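Local coordinates for KLLA0E03807p (Kluyveromyces lactis, PDB 3SQI), which is the DNA-binding domain of Ndc10, which binds DNA and serves as a platform for inner-kinetochore assembly in budding yeast, at residues Y205-F210 / H359-D364; L99-S104 / E274-P279; I113-W118 / H389-L394. All coordinates share one frame; numbering follows the deposited sequence.

Contact 1: residues Y205-F210 / H359-D364; sequences YYYLRF and HDIFLD
Asp364 OD2 is held by two hydrogen bonds: one from Tyr207 OH at 2.9 Å and a weak one with Ser366 OG. The other carboxylate oxygen, Asp364 OD1, accepts from the backbone N of Lys214, so both oxygens are engaged and the group cannot turn easily. Tyr207 reaches across with CG anti to its backbone N (chi1 -173°), and its ring plane stands 81° from the carboxylate. Below this polar tip the ring packs against Ile361, whose CG1 lies 3.8 Å from Tyr207 CD2, the two side chains crossing at about a right angle. Leu208 extends along the same helix side, its CD2 4.1 Å from Ile361 CA, while its CD1 meets the edge of the His359 imidazole. Ile361 serves two neighbours: CG1 faces the helix, and CG2 rests over the centre of the Phe362 ring, 3.5 Å above its plane. The turn is fixed from within, because Ile361 N donates to His359 ND1 at 3.1 Å in a nearly straight bond (176°) lying in the imidazole plane. The contact joins the 205-210 part of helix 198-210 to a short 3-10 segment, 360-363, in the loop between helices 332-355 and 370-376, a packing of helix on connecting loop within a mainly helical DNA-binding fold.

Contact 2: residues L99-S104 / E274-P279; sequences LEFDYS and EWPQFP
Phe101 turns an edge to the face of the Trp275 indole in an offset edge-to-face pair, planes 88° apart and the centroids of the Phe101 ring and the indole five-membered ring separated by 5.0 Å. The touching atoms are CE2 and CZ; Phe101 CZ lies 3.6 Å from Trp275 NE1. CG of Phe101 is anti to its backbone N (chi1 -164°), which swings the ring out from the chain toward segment 274-279. Trp275 also meets Phe147 edge-to-face. Apolar packing adds Pro276, whose ring crosses Phe101 at about a right angle, with CG 3.8 Å from Phe101 CG. Tyr103 approaches the same proline tip to tip, its OH 4.0 Å from Pro276 CG, and Phe101 CE1 lies 4.0 Å above one face of the tyrosine ring, toward its rim. Phe101 is the first residue to leave helical geometry after helix 82-100, so this aromatic cluster sits where the chain leaves that helix for helix 107-118 and packs it on the loop between helices 265-269 and 304-310. No hydrogen bond crosses between the segments; the carbonyl of Glu274 lies at the edge of the Phe101 ring. The polar bonds are local. Asp102 OD1 takes Ser104 N at 3.2 Å in an Asx turn and also accepts from Ser104 OG at 2.6 Å, both donors reaching it from above the carboxylate plane. Phe101 O, in turn, accepts from Lys309 NZ of helix 304-310.

Contact 3: residues I113-W118 / H389-L394; sequences ISINLW and HLLAQL
A helix meets a tight turn here, through one isoleucine side chain and one side-chain amide: the C-terminal half of helix 107-118 faces the type I beta turn, Leu391 to Leu394, at the end of the short helical segment that includes Leu390, near the end of the modelled chain. Ile115 is the apolar centre. With CG1 anti to its backbone N and the chain extended, it sends CD1 in among Leu390, Leu391 and Leu394. Leu390 slides past it in the opposite direction, its CD2 lying against CB and CG1 of Ile115. Leu394 crosses at about a right angle, its CD2 3.9 Å from Ile115 CD1, and Leu391 CD2 stands 4.2 Å from the same methyl. Ile115 CG2 also comes within 4.3 Å of Gln393 CB. The polar part belongs to Asn116, whose ND2 donates to Gln393 O at 3.1 Å with an N-H...O angle of 162°. That acceptor lies within 9° of the amide plane of Asn116, yet the donor approaches 38° above the plane of the Gln393 carbonyl. Asn116 OD1 accepts from Ile395 N, so the amide takes hold of the backbone on both sides of Leu394 and is fixed in rotation; ND2 also donates to Lys112 O, one turn back in its own helix. Other residues of helix 107-118 pack inward, Ile113 and Leu117 on helix 245-259 and Ser114, Leu117 and Trp118 on helix 133-149, while Ile115 and Asn116 meet the 391-394 turn, Asn116 also touching Tyr258 of helix 245-259.

Overall arrangement
Contact 1 is wholly buried, whereas contacts 2 and 3 are partly buried. Contacts 1 and 2 lie on opposite sides of the chain's centre, their own centres 34 Å apart. Contact 3 touches contact 1, His359 CD2 packing 3.8 Å from Trp118 O, and Trp118 also packs on helix 198-210, which carries Tyr207. Contacts 2 and 3 share no element but use the consecutive helices 82-100 and 107-118. The chemistry differs with place: a carboxylate is satisfied in the interior of contact 1, aromatic and proline packing without cross-bonds serves contact 2, and contact 3 combines aliphatic packing with an amide-to-backbone grip. None touches the bound nucleic acid.

Contact 1: residues Y205-F210 / H359-D364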
loop_
_atom_site.group_PDB
_atom_site.type_symbol
_atom_site.label_atom_id
_atom_site.label_comp_id
_atom_site.label_asym_id
_atom_site.label_seq_id
_atom_site.Cartn_x
_atom_site.Cartn_y
_atom_site.Cartn_z
ATOM N N TYR A 205 1.593 -1.757 15.890
ATOM C CA TYR A 205 2.743 -2.639 15.985
ATOM C C TYR A 205 3.987 -1.871 16.389
ATOM O O TYR A 205 4.830 -2.390 17.111
ATOM C CB TYR A 205 2.997 -3.373 14.667
ATOM C CG TYR A 205 4.332 -4.093 14.628
ATOM C CD1 TYR A 205 4.641 -5.076 15.557
ATOM C CD2 TYR A 205 5.284 -3.790 13.659
ATOM C CE1 TYR A 205 5.862 -5.734 15.525
ATOM C CE2 TYR A 205 6.511 -4.448 13.623
ATOM C CZ TYR A 205 6.793 -5.419 14.556
ATOM O OH TYR A 205 8.008 -6.083 14.528
ATOM N N TYR A 206 4.105 -0.633 15.924
ATOM C CA TYR A 206 5.313 0.134 16.193
ATOM C C TYR A 206 5.328 0.712 17.600
ATOM O O TYR A 206 6.390 0.866 18.209
ATOM C CB TYR A 206 5.527 1.214 15.135
ATOM C CG TYR A 206 6.319 0.713 13.951
ATOM C CD1 TYR A 206 6.770 1.581 12.968
ATOM C CD2 TYR A 206 6.620 -0.634 13.822
ATOM C CE1 TYR A 206 7.501 1.119 11.890
ATOM C CE2 TYR A 206 7.346 -1.103 12.752
ATOM C CZ TYR A 206 7.783 -0.225 11.788
ATOM O OH TYR A 206 8.509 -0.704 10.724
ATOM N N TYR A 207 4.149 1.024 18.121
ATOM C CA TYR A 207 4.042 1.411 19.517
ATOM C C TYR A 207 4.495 0.236 20.372
ATOM O O TYR A 207 5.349 0.381 21.245
ATOM C CB TYR A 207 2.609 1.801 19.866
ATOM C CG TYR A 207 2.453 2.378 21.255
ATOM C CD1 TYR A 207 2.816 3.691 21.530
ATOM C CD2 TYR A 207 1.939 1.610 22.294
ATOM C CE1 TYR A 207 2.672 4.223 22.800
ATOM C CE2 TYR A 207 1.792 2.136 23.568
ATOM C CZ TYR A 207 2.157 3.441 23.812
ATOM O OH TYR A 207 2.009 3.962 25.075
ATOM N N LEU A 208 3.932 -0.937 20.104
ATOM C CA LEU A 208 4.308 -2.141 20.836
ATOM C C LEU A 208 5.803 -2.439 20.724
ATOM O O LEU A 208 6.448 -2.838 21.692
ATOM C CB LEU A 208 3.498 -3.338 20.333
ATOM C CG LEU A 208 1.982 -3.242 20.516
ATOM C CD1 LEU A 208 1.327 -4.560 20.156
ATOM C CD2 LEU A 208 1.639 -2.867 21.943
ATOM N N ARG A 209 6.342 -2.244 19.528
ATOM C CA ARG A 209 7.724 -2.587 19.226
ATOM C C ARG A 209 8.674 -1.658 19.958
ATOM O O ARG A 209 9.678 -2.087 20.526
ATOM C CB ARG A 209 7.955 -2.485 17.715
ATOM C CG ARG A 209 9.385 -2.746 17.247
ATOM C CD ARG A 209 9.433 -2.798 15.720
ATOM N NE ARG A 209 10.791 -2.813 15.180
ATOM C CZ ARG A 209 11.080 -2.672 13.888
ATOM N NH1 ARG A 209 10.105 -2.503 13.000
ATOM N NH2 ARG A 209 12.345 -2.694 13.483
ATOM N N PHE A 210 8.331 -0.378 19.965
ATOM C CA PHE A 210 9.256 0.647 20.419
ATOM C C PHE A 210 9.016 1.142 21.843
ATOM O O PHE A 210 9.890 1.022 22.700
ATOM C CB PHE A 210 9.270 1.797 19.428
ATOM C CG PHE A 210 9.982 1.468 18.164
ATOM C CD1 PHE A 210 11.349 1.258 18.176
ATOM C CD2 PHE A 210 9.295 1.348 16.970
ATOM C CE1 PHE A 210 12.025 0.947 17.020
ATOM C CE2 PHE A 210 9.964 1.034 15.804
ATOM C CZ PHE A 210 11.333 0.834 15.829
ATOM N N HIS A 359 -7.246 -5.491 24.089
ATOM C CA HIS A 359 -6.009 -5.501 23.314
ATOM C C HIS A 359 -4.794 -5.073 24.145
ATOM O O HIS A 359 -4.894 -4.185 24.988
ATOM C CB HIS A 359 -6.158 -4.614 22.078
ATOM C CG HIS A 359 -5.105 -4.840 21.040
ATOM N ND1 HIS A 359 -3.773 -4.562 21.257
ATOM C CD2 HIS A 359 -5.189 -5.308 19.773
ATOM C CE1 HIS A 359 -3.081 -4.852 20.170
ATOM N NE2 HIS A 359 -3.916 -5.311 19.256
ATOM N N ASP A 360 -3.652 -5.710 23.892
ATOM C CA ASP A 360 -2.420 -5.445 24.633
ATOM C C ASP A 360 -2.110 -3.961 24.734
ATOM O O ASP A 360 -1.647 -3.480 25.771
ATOM C CB ASP A 360 -1.223 -6.143 23.978
ATOM C CG ASP A 360 -1.261 -7.654 24.120
ATOM O OD1 ASP A 360 -2.127 -8.177 24.863
ATOM O OD2 ASP A 360 -0.404 -8.317 23.491
ATOM N N ILE A 361 -2.350 -3.237 23.650
ATOM C CA ILE A 361 -2.015 -1.818 23.605
ATOM C C ILE A 361 -2.614 -1.052 24.789
ATOM O O ILE A 361 -1.971 -0.170 25.358
ATOM C CB ILE A 361 -2.449 -1.166 22.265
ATOM C CG1 ILE A 361 -1.516 -0.011 21.909
ATOM C CG2 ILE A 361 -3.907 -0.712 22.318
ATOM C CD1 ILE A 361 -2.001 0.817 20.747
ATOM N N PHE A 362 -3.834 -1.416 25.169
ATOM C CA PHE A 362 -4.563 -0.695 26.203
ATOM C C PHE A 362 -4.041 -0.988 27.600
ATOM O O PHE A 362 -4.478 -0.380 28.575
ATOM C CB PHE A 362 -6.056 -1.005 26.110
ATOM C CG PHE A 362 -6.662 -0.605 24.802
ATOM C CD1 PHE A 362 -6.769 0.729 24.458
ATOM C CD2 PHE A 362 -7.113 -1.561 23.910
ATOM C CE1 PHE A 362 -7.319 1.106 23.255
ATOM C CE2 PHE A 362 -7.669 -1.187 22.701
ATOM C CZ PHE A 362 -7.767 0.148 22.374
ATOM N N LEU A 363 -3.105 -1.923 27.694
ATOM C CA LEU A 363 -2.569 -2.316 28.990
ATOM C C LEU A 363 -1.465 -1.384 29.475
ATOM O O LEU A 363 -1.009 -1.495 30.610
ATOM C CB LEU A 363 -2.084 -3.766 28.961
ATOM C CG LEU A 363 -3.192 -4.783 29.231
ATOM C CD1 LEU A 363 -4.325 -4.622 28.223
ATOM C CD2 LEU A 363 -2.644 -6.203 29.224
ATOM N N ASP A 364 -1.037 -0.462 28.622
ATOM C CA ASP A 364 -0.009 0.485 29.031
ATOM C C ASP A 364 -0.588 1.517 29.998
ATOM O O ASP A 364 -1.701 2.007 29.805
ATOM C CB ASP A 364 0.623 1.167 27.817
ATOM C CG ASP A 364 2.103 1.448 28.013
ATOM O OD1 ASP A 364 2.782 0.648 28.693
ATOM O OD2 ASP A 364 2.588 2.471 27.489
#

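Contact 2: residues L99-S104 / E274-P279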
loop_
_atom_site.group_PDB
_atom_site.type_symbol
_atom_site.label_atom_id
_atom_site.label_comp_id
_atom_site.label_asym_id
_atom_site.label_seq_id
_atom_site.Cartn_x
_atom_site.Cartn_y
_atom_site.Cartn_z
ATOM N N LEU A 99 -6.040 -1.257 -14.706
ATOM C CA LEU A 99 -7.358 -0.686 -14.970
ATOM C C LEU A 99 -8.465 -1.739 -14.955
ATOM O O LEU A 99 -9.558 -1.494 -14.442
ATOM C CB LEU A 99 -7.365 0.041 -16.315
ATOM C CG LEU A 99 -6.396 1.212 -16.509
ATOM C CD1 LEU A 99 -6.352 1.642 -17.958
ATOM C CD2 LEU A 99 -6.797 2.373 -15.648
ATOM N N GLU A 100 -8.181 -2.908 -15.520
ATOM C CA GLU A 100 -9.210 -3.923 -15.706
ATOM C C GLU A 100 -9.489 -4.759 -14.459
ATOM O O GLU A 100 -10.560 -5.362 -14.338
ATOM C CB GLU A 100 -8.848 -4.839 -16.879
ATOM C CG GLU A 100 -7.650 -5.744 -16.622
ATOM C CD GLU A 100 -7.210 -6.510 -17.859
ATOM O OE1 GLU A 100 -7.760 -6.249 -18.952
ATOM O OE2 GLU A 100 -6.312 -7.372 -17.736
ATOM N N PHE A 101 -8.527 -4.791 -13.536
ATOM C CA PHE A 101 -8.611 -5.658 -12.362
ATOM C C PHE A 101 -9.819 -5.348 -11.485
ATOM O O PHE A 101 -10.199 -4.190 -11.323
ATOM C CB PHE A 101 -7.338 -5.573 -11.523
ATOM C CG PHE A 101 -7.191 -6.694 -10.536
ATOM C CD1 PHE A 101 -7.976 -6.741 -9.397
ATOM C CD2 PHE A 101 -6.265 -7.702 -10.747
ATOM C CE1 PHE A 101 -7.846 -7.781 -8.486
ATOM C CE2 PHE A 101 -6.123 -8.742 -9.839
ATOM C CZ PHE A 101 -6.918 -8.784 -8.710
ATOM N N ASP A 102 -10.425 -6.398 -10.939
ATOM C CA ASP A 102 -11.518 -6.252 -9.989
ATOM C C ASP A 102 -11.061 -6.790 -8.643
ATOM O O ASP A 102 -10.929 -8.003 -8.461
ATOM C CB ASP A 102 -12.738 -7.038 -10.471
ATOM C CG ASP A 102 -14.029 -6.549 -9.853
ATOM O OD1 ASP A 102 -13.963 -5.705 -8.935
ATOM O OD2 ASP A 102 -15.110 -7.015 -10.279
ATOM N N TYR A 103 -10.824 -5.895 -7.693
ATOM C CA TYR A 103 -10.379 -6.317 -6.372
ATOM C C TYR A 103 -11.538 -6.939 -5.608
ATOM O O TYR A 103 -11.334 -7.622 -4.610
ATOM C CB TYR A 103 -9.811 -5.136 -5.580
ATOM C CG TYR A 103 -8.308 -4.930 -5.708
ATOM C CD1 TYR A 103 -7.423 -5.597 -4.863
ATOM C CD2 TYR A 103 -7.774 -4.054 -6.661
ATOM C CE1 TYR A 103 -6.052 -5.413 -4.963
ATOM C CE2 TYR A 103 -6.394 -3.866 -6.773
ATOM C CZ TYR A 103 -5.541 -4.553 -5.913
ATOM O OH TYR A 103 -4.171 -4.394 -5.989
ATOM N N SER A 104 -12.753 -6.734 -6.109
ATOM C CA SER A 104 -13.976 -7.137 -5.410
ATOM C C SER A 104 -13.975 -8.613 -5.013
ATOM O O SER A 104 -14.759 -9.033 -4.159
ATOM C CB SER A 104 -15.213 -6.831 -6.266
ATOM O OG SER A 104 -15.263 -5.469 -6.667
ATOM N N GLU A 274 -1.243 -12.239 -11.838
ATOM C CA GLU A 274 -2.652 -11.964 -12.088
ATOM C C GLU A 274 -2.982 -10.651 -11.399
ATOM O O GLU A 274 -3.982 -10.006 -11.698
ATOM C CB GLU A 274 -3.531 -13.094 -11.557
ATOM C CG GLU A 274 -2.980 -14.469 -11.868
ATOM C CD GLU A 274 -2.361 -14.543 -13.251
ATOM O OE1 GLU A 274 -1.287 -15.166 -13.386
ATOM O OE2 GLU A 274 -2.944 -13.977 -14.201
ATOM N N TRP A 275 -2.122 -10.283 -10.458
ATOM C CA TRP A 275 -2.239 -9.044 -9.696
ATOM C C TRP A 275 -1.455 -7.840 -10.233
ATOM O O TRP A 275 -0.334 -7.983 -10.745
ATOM C CB TRP A 275 -1.870 -9.299 -8.238
ATOM C CG TRP A 275 -2.956 -9.980 -7.491
ATOM C CD1 TRP A 275 -3.999 -10.682 -8.020
ATOM C CD2 TRP A 275 -3.135 -10.003 -6.072
ATOM N NE1 TRP A 275 -4.807 -11.156 -7.016
ATOM C CE2 TRP A 275 -4.299 -10.751 -5.810
ATOM C CE3 TRP A 275 -2.417 -9.466 -4.998
ATOM C CZ2 TRP A 275 -4.762 -10.978 -4.519
ATOM C CZ3 TRP A 275 -2.877 -9.690 -3.722
ATOM C CH2 TRP A 275 -4.040 -10.440 -3.491
ATOM N N PRO A 276 -2.055 -6.647 -10.103
ATOM C CA PRO A 276 -1.497 -5.317 -10.367
ATOM C C PRO A 276 -0.167 -5.091 -9.662
ATOM O O PRO A 276 0.048 -5.640 -8.577
ATOM C CB PRO A 276 -2.548 -4.386 -9.764
ATOM C CG PRO A 276 -3.823 -5.123 -9.953
ATOM C CD PRO A 276 -3.491 -6.581 -9.781
ATOM N N GLN A 277 0.694 -4.277 -10.276
ATOM C CA GLN A 277 2.008 -3.925 -9.734
ATOM C C GLN A 277 2.351 -2.447 -9.952
ATOM O O GLN A 277 1.814 -1.801 -10.849
ATOM C CB GLN A 277 3.096 -4.764 -10.403
ATOM C CG GLN A 277 2.939 -6.250 -10.236
ATOM C CD GLN A 277 3.843 -7.022 -11.178
ATOM O OE1 GLN A 277 3.370 -7.804 -12.006
ATOM N NE2 GLN A 277 5.150 -6.799 -11.065
ATOM N N PHE A 278 3.253 -1.912 -9.137
ATOM C CA PHE A 278 3.809 -0.598 -9.433
ATOM C C PHE A 278 4.845 -0.750 -10.542
ATOM O O PHE A 278 5.472 -1.802 -10.669
ATOM C CB PHE A 278 4.451 0.038 -8.193
ATOM C CG PHE A 278 3.460 0.511 -7.170
ATOM C CD1 PHE A 278 2.510 1.468 -7.493
ATOM C CD2 PHE A 278 3.481 0.003 -5.880
ATOM C CE1 PHE A 278 1.589 1.900 -6.550
ATOM C CE2 PHE A 278 2.566 0.430 -4.936
ATOM C CZ PHE A 278 1.620 1.382 -5.270
ATOM N N PRO A 279 5.015 0.296 -11.360
ATOM C CA PRO A 279 6.040 0.352 -12.405
ATOM C C PRO A 279 7.415 0.408 -11.771
ATOM O O PRO A 279 7.493 0.389 -10.541
ATOM C CB PRO A 279 5.753 1.686 -13.091
ATOM C CG PRO A 279 4.332 1.999 -12.754
ATOM C CD PRO A 279 4.132 1.471 -11.387
#

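Contact 3: residues I113-W118 / H389-L394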
loop_
_atom_site.group_PDB
_atom_site.type_symbol
_atom_site.label_atom_id
_atom_site.label_comp_id
_atom_site.label_asym_id
_atom_site.label_seq_id
_atom_site.Cartn_x
_atom_site.Cartn_y
_atom_site.Cartn_z
ATOM N N ILE A 113 -9.179 -12.084 7.098
ATOM C CA ILE A 113 -7.985 -12.226 7.915
ATOM C C ILE A 113 -7.828 -11.072 8.913
ATOM O O ILE A 113 -7.751 -11.288 10.129
ATOM C CB ILE A 113 -6.691 -12.351 7.091
ATOM C CG1 ILE A 113 -6.560 -13.747 6.480
ATOM C CG2 ILE A 113 -5.493 -12.084 7.983
ATOM C CD1 ILE A 113 -5.145 -14.345 6.561
ATOM N N SER A 114 -7.729 -9.854 8.379
ATOM C CA SER A 114 -7.189 -8.741 9.148
ATOM C C SER A 114 -7.864 -8.770 10.512
ATOM O O SER A 114 -7.221 -8.941 11.551
ATOM C CB SER A 114 -7.440 -7.424 8.442
ATOM O OG SER A 114 -7.042 -7.475 7.096
ATOM N N ILE A 115 -9.187 -8.741 10.474
ATOM C CA ILE A 115 -10.021 -8.788 11.679
ATOM C C ILE A 115 -9.560 -9.835 12.706
ATOM O O ILE A 115 -9.217 -9.506 13.848
ATOM C CB ILE A 115 -11.487 -9.039 11.295
ATOM C CG1 ILE A 115 -12.427 -8.819 12.474
ATOM C CG2 ILE A 115 -11.677 -10.411 10.663
ATOM C CD1 ILE A 115 -13.806 -9.343 12.211
ATOM N N ASN A 116 -9.586 -11.099 12.308
ATOM C CA ASN A 116 -9.141 -12.194 13.171
ATOM C C ASN A 116 -7.748 -11.980 13.770
ATOM O O ASN A 116 -7.491 -12.382 14.906
ATOM C CB ASN A 116 -9.153 -13.532 12.419
ATOM C CG ASN A 116 -10.552 -14.023 12.118
ATOM O OD1 ASN A 116 -11.146 -14.761 12.902
ATOM N ND2 ASN A 116 -11.087 -13.614 10.981
ATOM N N LEU A 117 -6.842 -11.385 13.000
ATOM C CA LEU A 117 -5.491 -11.118 13.492
ATOM C C LEU A 117 -5.418 -9.909 14.438
ATOM O O LEU A 117 -4.484 -9.794 15.232
ATOM C CB LEU A 117 -4.496 -10.986 12.341
ATOM C CG LEU A 117 -3.841 -12.316 11.962
ATOM C CD1 LEU A 117 -2.535 -12.094 11.192
ATOM C CD2 LEU A 117 -3.585 -13.114 13.203
ATOM N N TRP A 118 -6.404 -9.019 14.351
ATOM C CA TRP A 118 -6.561 -7.958 15.340
ATOM C C TRP A 118 -7.117 -8.526 16.648
ATOM O O TRP A 118 -6.686 -8.135 17.731
ATOM C CB TRP A 118 -7.483 -6.849 14.821
ATOM C CG TRP A 118 -6.834 -5.915 13.836
ATOM C CD1 TRP A 118 -7.028 -5.879 12.486
ATOM C CD2 TRP A 118 -5.888 -4.882 14.133
ATOM N NE1 TRP A 118 -6.259 -4.891 11.923
ATOM C CE2 TRP A 118 -5.548 -4.265 12.912
ATOM C CE3 TRP A 118 -5.291 -4.423 15.309
ATOM C CZ2 TRP A 118 -4.641 -3.212 12.838
ATOM C CZ3 TRP A 118 -4.391 -3.381 15.234
ATOM C CH2 TRP A 118 -4.075 -2.783 14.007
ATOM N N HIS A 389 -20.323 -5.824 9.435
ATOM C CA HIS A 389 -20.039 -6.853 8.446
ATOM C C HIS A 389 -18.625 -7.385 8.606
ATOM O O HIS A 389 -18.399 -8.595 8.592
ATOM C CB HIS A 389 -20.251 -6.283 7.043
ATOM C CG HIS A 389 -21.440 -5.380 6.938
ATOM N ND1 HIS A 389 -21.431 -4.079 7.396
ATOM C CD2 HIS A 389 -22.687 -5.597 6.450
ATOM C CE1 HIS A 389 -22.613 -3.530 7.183
ATOM N NE2 HIS A 389 -23.393 -4.431 6.612
ATOM N N LEU A 390 -17.675 -6.474 8.772
ATOM C CA LEU A 390 -16.296 -6.856 9.033
ATOM C C LEU A 390 -16.238 -7.824 10.217
ATOM O O LEU A 390 -15.706 -8.930 10.099
ATOM C CB LEU A 390 -15.453 -5.611 9.320
ATOM C CG LEU A 390 -13.940 -5.687 9.100
ATOM C CD1 LEU A 390 -13.252 -4.401 9.553
ATOM C CD2 LEU A 390 -13.351 -6.878 9.830
ATOM N N LEU A 391 -16.806 -7.411 11.348
ATOM C CA LEU A 391 -16.809 -8.238 12.556
ATOM C C LEU A 391 -17.430 -9.619 12.347
ATOM O O LEU A 391 -17.006 -10.595 12.964
ATOM C CB LEU A 391 -17.521 -7.523 13.707
ATOM C CG LEU A 391 -16.861 -6.273 14.298
ATOM C CD1 LEU A 391 -17.772 -5.656 15.339
ATOM C CD2 LEU A 391 -15.503 -6.595 14.898
ATOM N N ALA A 392 -18.428 -9.701 11.474
ATOM C CA ALA A 392 -19.105 -10.972 11.232
ATOM C C ALA A 392 -18.141 -12.046 10.716
ATOM O O ALA A 392 -18.484 -13.229 10.660
ATOM C CB ALA A 392 -20.261 -10.780 10.255
ATOM N N GLN A 393 -16.937 -11.623 10.346
ATOM C CA GLN A 393 -15.971 -12.491 9.673
ATOM C C GLN A 393 -14.953 -13.208 10.575
ATOM O O GLN A 393 -14.049 -13.867 10.068
ATOM C CB GLN A 393 -15.249 -11.722 8.562
ATOM C CG GLN A 393 -15.863 -11.915 7.182
ATOM C CD GLN A 393 -15.487 -10.804 6.228
ATOM O OE1 GLN A 393 -14.333 -10.380 6.176
ATOM N NE2 GLN A 393 -16.466 -10.312 5.478
ATOM N N LEU A 394 -15.077 -13.075 11.894
ATOM C CA LEU A 394 -14.139 -13.751 12.801
ATOM C C LEU A 394 -14.739 -14.988 13.481
ATOM O O LEU A 394 -15.947 -15.044 13.726
ATOM C CB LEU A 394 -13.507 -12.786 13.824
ATOM C CG LEU A 394 -14.307 -11.687 14.531
ATOM C CD1 LEU A 394 -15.605 -12.223 15.062
ATOM C CD2 LEU A 394 -13.510 -11.052 15.650
#